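Local coordinates for protein cytosol aminopeptidase (Staphylococcus aureus subsp. aureus, PDB 3KZW) that probably catalyses the metal-dependent release of N-terminal amino acids from peptides, as a cytosol (leucyl) aminopeptidase, at residues P277-G282 with N328-L333; S385-F390 with G474-I479. All blocks are in the same frame, centred on the assembly; numbering follows the deposited sequence.

Contact 1: P277-G282 with N328-L333; sequences PIALVG and NIVGVL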
ATOM      1  N   PRO A 277     -42.154   4.021 -26.873  1.00  2.70           N
ATOM      2  CA  PRO A 277     -41.209   5.092 -26.575  1.00  2.65           C
ATOM      3  C   PRO A 277     -39.754   4.627 -26.583  1.00  2.63           C
ATOM      4  O   PRO A 277     -39.479   3.429 -26.632  1.00  2.57           O
ATOM      5  CB  PRO A 277     -41.620   5.528 -25.165  1.00  2.63           C
ATOM      6  CG  PRO A 277     -42.170   4.305 -24.542  1.00  2.62           C
ATOM      7  CD  PRO A 277     -42.807   3.507 -25.653  1.00  2.69           C
ATOM      8  N   ILE A 278     -38.835   5.587 -26.557  1.00  2.66           N
ATOM      9  CA  ILE A 278     -37.420   5.308 -26.363  1.00  2.62           C
ATOM     10  C   ILE A 278     -37.109   5.508 -24.882  1.00  2.62           C
ATOM     11  O   ILE A 278     -37.364   6.580 -24.327  1.00  2.61           O
ATOM     12  CB  ILE A 278     -36.538   6.214 -27.248  1.00  2.60           C
ATOM     13  CG1 ILE A 278     -36.759   5.876 -28.725  1.00  2.59           C
ATOM     14  CG2 ILE A 278     -35.063   6.066 -26.885  1.00  2.60           C
ATOM     15  CD1 ILE A 278     -36.339   6.968 -29.685  1.00  2.66           C
ATOM     16  N   ALA A 279     -36.583   4.466 -24.244  1.00  2.61           N
ATOM     17  CA  ALA A 279     -36.252   4.518 -22.822  1.00  2.60           C
ATOM     18  C   ALA A 279     -34.842   5.036 -22.607  1.00  2.60           C
ATOM     19  O   ALA A 279     -33.883   4.489 -23.147  1.00  2.61           O
ATOM     20  CB  ALA A 279     -36.419   3.154 -22.176  1.00  2.62           C
ATOM     21  N   LEU A 280     -34.733   6.101 -21.819  1.00  2.62           N
ATOM     22  CA  LEU A 280     -33.442   6.647 -21.425  1.00  2.61           C
ATOM     23  C   LEU A 280     -33.287   6.564 -19.910  1.00  2.64           C
ATOM     24  O   LEU A 280     -33.987   7.251 -19.163  1.00  2.63           O
ATOM     25  CB  LEU A 280     -33.281   8.088 -21.918  1.00  2.60           C
ATOM     26  CG  LEU A 280     -33.402   8.365 -23.422  1.00  2.63           C
ATOM     27  CD1 LEU A 280     -33.344   9.862 -23.680  1.00  2.61           C
ATOM     28  CD2 LEU A 280     -32.327   7.647 -24.231  1.00  2.66           C
ATOM     29  N   VAL A 281     -32.373   5.704 -19.467  1.00  2.66           N
ATOM     30  CA  VAL A 281     -32.157   5.443 -18.045  1.00  2.64           C
ATOM     31  C   VAL A 281     -30.878   6.123 -17.560  1.00  2.63           C
ATOM     32  O   VAL A 281     -29.836   6.034 -18.206  1.00  2.67           O
ATOM     33  CB  VAL A 281     -32.103   3.921 -17.760  1.00  2.63           C
ATOM     34  CG1 VAL A 281     -31.917   3.646 -16.273  1.00  2.63           C
ATOM     35  CG2 VAL A 281     -33.364   3.240 -18.271  1.00  2.57           C
ATOM     36  N   GLY A 282     -30.961   6.803 -16.421  1.00  2.63           N
ATOM     37  CA  GLY A 282     -29.818   7.538 -15.884  1.00  2.69           C
ATOM     38  C   GLY A 282     -29.486   7.210 -14.440  1.00  2.71           C
ATOM     39  O   GLY A 282     -30.377   7.117 -13.591  1.00  2.77           O
ATOM     40  N   ASN A 328     -41.160   9.744 -29.112  1.00  2.65           N
ATOM     41  CA  ASN A 328     -41.655   9.464 -27.772  1.00  2.61           C
ATOM     42  C   ASN A 328     -40.510   9.001 -26.889  1.00  2.63           C
ATOM     43  O   ASN A 328     -39.788   8.069 -27.241  1.00  2.66           O
ATOM     44  CB  ASN A 328     -42.773   8.419 -27.799  1.00  2.63           C
ATOM     45  CG  ASN A 328     -44.057   8.942 -28.428  1.00  2.68           C
ATOM     46  OD1 ASN A 328     -44.207  10.139 -28.677  1.00  2.73           O
ATOM     47  ND2 ASN A 328     -44.990   8.038 -28.686  1.00  2.74           N
ATOM     48  N   ILE A 329     -40.335   9.671 -25.753  1.00  2.64           N
ATOM     49  CA  ILE A 329     -39.261   9.353 -24.815  1.00  2.65           C
ATOM     50  C   ILE A 329     -39.808   9.144 -23.405  1.00  2.69           C
ATOM     51  O   ILE A 329     -40.630   9.928 -22.921  1.00  2.70           O
ATOM     52  CB  ILE A 329     -38.168  10.461 -24.783  1.00  2.63           C
ATOM     53  CG1 ILE A 329     -37.525  10.637 -26.161  1.00  2.63           C
ATOM     54  CG2 ILE A 329     -37.096  10.140 -23.744  1.00  2.60           C
ATOM     55  CD1 ILE A 329     -36.731  11.922 -26.317  1.00  2.64           C
ATOM     56  N   VAL A 330     -39.350   8.074 -22.761  1.00  2.69           N
ATOM     57  CA  VAL A 330     -39.558   7.882 -21.334  1.00  2.66           C
ATOM     58  C   VAL A 330     -38.200   7.859 -20.631  1.00  2.65           C
ATOM     59  O   VAL A 330     -37.326   7.062 -20.971  1.00  2.68           O
ATOM     60  CB  VAL A 330     -40.423   6.621 -21.011  1.00  2.66           C
ATOM     61  CG1 VAL A 330     -39.772   5.333 -21.526  1.00  2.74           C
ATOM     62  CG2 VAL A 330     -40.701   6.529 -19.515  1.00  2.71           C
ATOM     63  N   GLY A 331     -38.022   8.763 -19.675  1.00  2.66           N
ATOM     64  CA  GLY A 331     -36.776   8.868 -18.930  1.00  2.61           C
ATOM     65  C   GLY A 331     -36.957   8.372 -17.514  1.00  2.67           C
ATOM     66  O   GLY A 331     -37.889   8.788 -16.825  1.00  2.74           O
ATOM     67  N   VAL A 332     -36.074   7.474 -17.084  1.00  2.67           N
ATOM     68  CA  VAL A 332     -36.117   6.933 -15.727  1.00  2.65           C
ATOM     69  C   VAL A 332     -34.812   7.250 -15.007  1.00  2.67           C
ATOM     70  O   VAL A 332     -33.730   6.892 -15.478  1.00  2.65           O
ATOM     71  CB  VAL A 332     -36.376   5.402 -15.712  1.00  2.66           C
ATOM     72  CG1 VAL A 332     -36.511   4.888 -14.279  1.00  2.59           C
ATOM     73  CG2 VAL A 332     -37.624   5.053 -16.522  1.00  2.59           C
ATOM     74  N   LEU A 333     -34.926   7.930 -13.868  1.00  2.73           N
ATOM     75  CA  LEU A 333     -33.764   8.309 -13.072  1.00  2.67           C
ATOM     76  C   LEU A 333     -33.813   7.653 -11.701  1.00  2.68           C
ATOM     77  O   LEU A 333     -34.773   7.833 -10.948  1.00  2.69           O
ATOM     78  CB  LEU A 333     -33.673   9.832 -12.934  1.00  2.62           C
ATOM     79  CG  LEU A 333     -33.857  10.691 -14.189  1.00  2.62           C
ATOM     80  CD1 LEU A 333     -33.844  12.157 -13.814  1.00  2.64           C
ATOM     81  CD2 LEU A 333     -32.796  10.399 -15.243  1.00  2.63           C
TER
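Ile278 to Gly282 pair in parallel with Ile329 to Leu333, residue for residue, in the central sheet of the catalytic domain. Helix 308-322 lies between the two strands in sequence and packs on one face of the pair. This is a beta-alpha-beta crossover. Five backbone hydrogen bonds run the length of the ladder, from Ile278 N to Asn328 O at 2.7 Å to Gly282 N to Val332 O at 2.9 Å. The tightly packed part is where side chains meet under the helices. On the helix 308-322 face, Leu280 lies obliquely across Ile329, and Leu280 CD1 meets Ile329 CG2 at 3.8 Å. With chi1 at -60°, Ile329 CG2 stands anti to the backbone N, and it also touches Ile278 O at 3.6 Å. Ile316 and Ala320 of the helix cover these two side chains. Leu333 CD2 lies over the backbone of Gly282, 4.2 Å from Gly282 CA. On the other face, Val281 and Val332 are covered by helix 368-380. Strands 386-391 and 262-269 flank the pair, so both edges are built into the sheet. The Pro277 end is more open to solvent, because Pro277 is partly exposed. It is still in contact: Pro277 CB meets Asn328 CB at 4.1 Å. The polar end of Asn328 turns to the backbone, where ND2 gives hydrogen bonds to Glu275 O and Lys273 O. Val330 has CG1 set between the backbone N and the carbonyl carbon (chi1 60°). From there it reaches two residues of the other strand: Val330 CG1 lies 4.0 Å from Pro277 CG and 4.1 Å from Ala279 CB.

Contact 2: S385-F390 with G474-I479; sequences SVIMDF and GQTPHI. With NA (sodium ion), chain R.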
ATOM      1  N   SER A 385     -38.924   0.494 -27.529  1.00  2.63           N
ATOM      2  CA  SER A 385     -38.283  -0.088 -28.704  1.00  2.66           C
ATOM      3  C   SER A 385     -36.800  -0.321 -28.438  1.00  2.67           C
ATOM      4  O   SER A 385     -36.198  -1.246 -28.991  1.00  2.71           O
ATOM      5  CB  SER A 385     -38.469   0.808 -29.930  1.00  2.64           C
ATOM      6  OG  SER A 385     -37.900   2.087 -29.720  1.00  2.67           O
ATOM      7  N   VAL A 386     -36.226   0.529 -27.587  1.00  2.65           N
ATOM      8  CA  VAL A 386     -34.822   0.434 -27.181  1.00  2.63           C
ATOM      9  C   VAL A 386     -34.626   1.057 -25.799  1.00  2.62           C
ATOM     10  O   VAL A 386     -35.305   2.021 -25.442  1.00  2.64           O
ATOM     11  CB  VAL A 386     -33.863   1.086 -28.229  1.00  2.64           C
ATOM     12  CG1 VAL A 386     -34.056   2.602 -28.307  1.00  2.62           C
ATOM     13  CG2 VAL A 386     -32.406   0.732 -27.943  1.00  2.63           C
ATOM     14  N   ILE A 387     -33.714   0.482 -25.021  1.00  2.64           N
ATOM     15  CA  ILE A 387     -33.332   1.037 -23.727  1.00  2.64           C
ATOM     16  C   ILE A 387     -31.880   1.500 -23.799  1.00  2.64           C
ATOM     17  O   ILE A 387     -30.997   0.745 -24.210  1.00  2.70           O
ATOM     18  CB  ILE A 387     -33.517   0.014 -22.571  1.00  2.65           C
ATOM     19  CG1 ILE A 387     -34.985  -0.411 -22.458  1.00  2.64           C
ATOM     20  CG2 ILE A 387     -33.024   0.597 -21.241  1.00  2.63           C
ATOM     21  CD1 ILE A 387     -35.230  -1.586 -21.525  1.00  2.65           C
ATOM     22  N   MET A 388     -31.645   2.750 -23.417  1.00  2.64           N
ATOM     23  CA  MET A 388     -30.294   3.294 -23.333  1.00  2.60           C
ATOM     24  C   MET A 388     -30.043   3.827 -21.936  1.00  2.61           C
ATOM     25  O   MET A 388     -30.770   4.700 -21.459  1.00  2.61           O
ATOM     26  CB  MET A 388     -30.087   4.406 -24.358  1.00  2.60           C
ATOM     27  CG  MET A 388     -30.098   3.932 -25.792  1.00  2.66           C
ATOM     28  SD  MET A 388     -29.913   5.284 -26.961  1.00  2.83           S
ATOM     29  CE  MET A 388     -30.432   4.476 -28.470  1.00  2.74           C
ATOM     30  N   ASP A 389     -29.023   3.292 -21.274  1.00  2.61           N
ATOM     31  CA  ASP A 389     -28.657   3.776 -19.950  1.00  2.64           C
ATOM     32  C   ASP A 389     -27.328   4.530 -19.972  1.00  2.66           C
ATOM     33  O   ASP A 389     -26.428   4.200 -20.750  1.00  2.66           O
ATOM     34  CB  ASP A 389     -28.674   2.647 -18.909  1.00  2.62           C
ATOM     35  CG  ASP A 389     -27.464   1.733 -19.003  1.00  2.84           C
ATOM     36  OD1 ASP A 389     -26.375   2.127 -18.523  1.00  2.91           O
ATOM     37  OD2 ASP A 389     -27.602   0.613 -19.535  1.00  2.88           O
ATOM     38  N   PHE A 390     -27.228   5.548 -19.121  1.00  2.65           N
ATOM     39  CA  PHE A 390     -26.055   6.414 -19.051  1.00  2.64           C
ATOM     40  C   PHE A 390     -25.583   6.484 -17.610  1.00  2.69           C
ATOM     41  O   PHE A 390     -26.343   6.877 -16.719  1.00  2.75           O
ATOM     42  CB  PHE A 390     -26.389   7.818 -19.571  1.00  2.64           C
ATOM     43  CG  PHE A 390     -26.948   7.832 -20.967  1.00  2.68           C
ATOM     44  CD1 PHE A 390     -28.311   7.630 -21.189  1.00  2.68           C
ATOM     45  CD2 PHE A 390     -26.116   8.041 -22.062  1.00  2.65           C
ATOM     46  CE1 PHE A 390     -28.835   7.631 -22.480  1.00  2.64           C
ATOM     47  CE2 PHE A 390     -26.632   8.049 -23.358  1.00  2.71           C
ATOM     48  CZ  PHE A 390     -27.994   7.842 -23.566  1.00  2.63           C
ATOM     49  N   GLY A 474     -34.182  -8.004 -20.275  1.00  2.68           N
ATOM     50  CA  GLY A 474     -34.654  -9.203 -20.954  1.00  2.63           C
ATOM     51  C   GLY A 474     -34.098  -9.262 -22.363  1.00  2.69           C
ATOM     52  O   GLY A 474     -32.884  -9.174 -22.559  1.00  2.75           O
ATOM     53  N   GLN A 475     -34.987  -9.393 -23.344  1.00  2.71           N
ATOM     54  CA  GLN A 475     -34.587  -9.452 -24.749  1.00  2.66           C
ATOM     55  C   GLN A 475     -34.748  -8.109 -25.466  1.00  2.68           C
ATOM     56  O   GLN A 475     -34.447  -7.996 -26.656  1.00  2.73           O
ATOM     57  CB  GLN A 475     -35.350 -10.559 -25.485  1.00  2.67           C
ATOM     58  CG  GLN A 475     -35.042 -11.971 -24.989  1.00  2.79           C
ATOM     59  CD  GLN A 475     -33.562 -12.323 -25.081  1.00  2.93           C
ATOM     60  OE1 GLN A 475     -33.025 -12.520 -26.174  1.00  2.93           O
ATOM     61  NE2 GLN A 475     -32.897 -12.408 -23.928  1.00  2.77           N
ATOM     62  N   THR A 476     -35.218  -7.099 -24.733  1.00  2.64           N
ATOM     63  CA  THR A 476     -35.370  -5.742 -25.261  1.00  2.63           C
ATOM     64  C   THR A 476     -34.008  -5.168 -25.650  1.00  2.64           C
ATOM     65  O   THR A 476     -33.066  -5.250 -24.861  1.00  2.71           O
ATOM     66  CB  THR A 476     -36.037  -4.816 -24.222  1.00  2.61           C
ATOM     67  OG1 THR A 476     -37.251  -5.418 -23.758  1.00  2.64           O
ATOM     68  CG2 THR A 476     -36.347  -3.446 -24.818  1.00  2.64           C
ATOM     69  N   PRO A 477     -33.894  -4.609 -26.873  1.00  2.65           N
ATOM     70  CA  PRO A 477     -32.669  -3.940 -27.309  1.00  2.65           C
ATOM     71  C   PRO A 477     -32.155  -2.952 -26.263  1.00  2.63           C
ATOM     72  O   PRO A 477     -32.874  -2.036 -25.866  1.00  2.66           O
ATOM     73  CB  PRO A 477     -33.112  -3.211 -28.579  1.00  2.66           C
ATOM     74  CG  PRO A 477     -34.155  -4.095 -29.149  1.00  2.56           C
ATOM     75  CD  PRO A 477     -34.883  -4.686 -27.967  1.00  2.64           C
ATOM     76  N   HIS A 478     -30.919  -3.162 -25.821  1.00  2.61           N
ATOM     77  CA  HIS A 478     -30.346  -2.408 -24.711  1.00  2.65           C
ATOM     78  C   HIS A 478     -28.916  -1.977 -25.030  1.00  2.67           C
ATOM     79  O   HIS A 478     -28.075  -2.808 -25.388  1.00  2.69           O
ATOM     80  CB  HIS A 478     -30.360  -3.269 -23.441  1.00  2.62           C
ATOM     81  CG  HIS A 478     -30.067  -2.518 -22.176  1.00  2.66           C
ATOM     82  ND1 HIS A 478     -30.546  -2.923 -20.950  1.00  2.67           N
ATOM     83  CD2 HIS A 478     -29.345  -1.395 -21.943  1.00  2.69           C
ATOM     84  CE1 HIS A 478     -30.131  -2.085 -20.016  1.00  2.73           C
ATOM     85  NE2 HIS A 478     -29.403  -1.146 -20.594  1.00  2.67           N
ATOM     86  N   ILE A 479     -28.649  -0.678 -24.909  1.00  2.63           N
ATOM     87  CA  ILE A 479     -27.282  -0.169 -24.985  1.00  2.65           C
ATOM     88  C   ILE A 479     -26.873   0.485 -23.664  1.00  2.68           C
ATOM     89  O   ILE A 479     -27.568   1.360 -23.149  1.00  2.73           O
ATOM     90  CB  ILE A 479     -27.066   0.818 -26.154  1.00  2.66           C
ATOM     91  CG1 ILE A 479     -27.492   0.192 -27.484  1.00  2.58           C
ATOM     92  CG2 ILE A 479     -25.597   1.239 -26.218  1.00  2.64           C
ATOM     93  CD1 ILE A 479     -27.563   1.170 -28.636  1.00  2.63           C
TER
HETATM   94 NA    NA R 497     -30.563  -8.382 -21.983  1.00 29.39          NA
HETATM   95  O   HOH W   1     -31.443  -6.913 -23.522  1.00  2.00           O
HETATM   96  O   HOH W   2     -30.375 -10.491 -20.873  1.00  9.13           O
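His478 and Asp389 meet through a hydrogen bond from His478 NE2 to Asp389 OD2 at 2.7 Å. The oxygen sits near the ring plane and accepts with its anti lone pair. The carboxylate plane stands almost upright to the ring, at 82°. Over one ring face lies Ile387 CG2, 4.1 Å from the centroid and close to the ring normal, a CH-pi contact. With CG anti to the backbone N (chi1 -168°), the ring is carried over Ile387 and its NE2 reaches Asp389. The other ring nitrogen, His478 ND1, is hydrogen-bonded to Ser473 OG. Asp389 OD1 takes a bond from His480 ND1, so the two carboxylate oxygens each hold one imidazole. Three backbone hydrogen bonds pair the two strands around it: Ile387 N to Pro477 O and Ile479 N to Ile387 O, both 2.8 Å, then Asp389 N to Ile479 O. They join strands 386-391 and 478-482 in parallel, inside the mixed sheet of the catalytic domain. Met388 and Ile479 point to the other face, where helix 414-426 covers both. Before the strand, Pro477 CB packs on Val386 CG2, and Thr476 CG2 meets Ile387 CD1 at 3.9 Å. Thr476 OG1 is hydrogen-bonded to Asn380 OD1. Farther out, a water donates to Thr476 O and binds the sodium ion. Gly474 O (2.5 Å), Thr470 O and a second water are its other ligands.

From the N terminus, the chain first lays down 277-282, passes through helix 308-322 and returns at 328-333, closing contact 1 over 45 residues. It then runs through helix 368-380 to 385-390, the opening of contact 2. That contact closes 83 residues later at 474-479, after helix 414-426 and helix 461-470. The two loops follow in series and neither nests nor crosses. Their centres are about 10 Å apart because strands 278-285 and 386-391 are neighbours. Val281 N lies 2.7 Å from Met388 O, a probable hydrogen bond. The sheet order is thus 328-338, 278-285, 386-391, 478-482, which ties the crossover of contact 1 to a sodium-binding loop at Gly474.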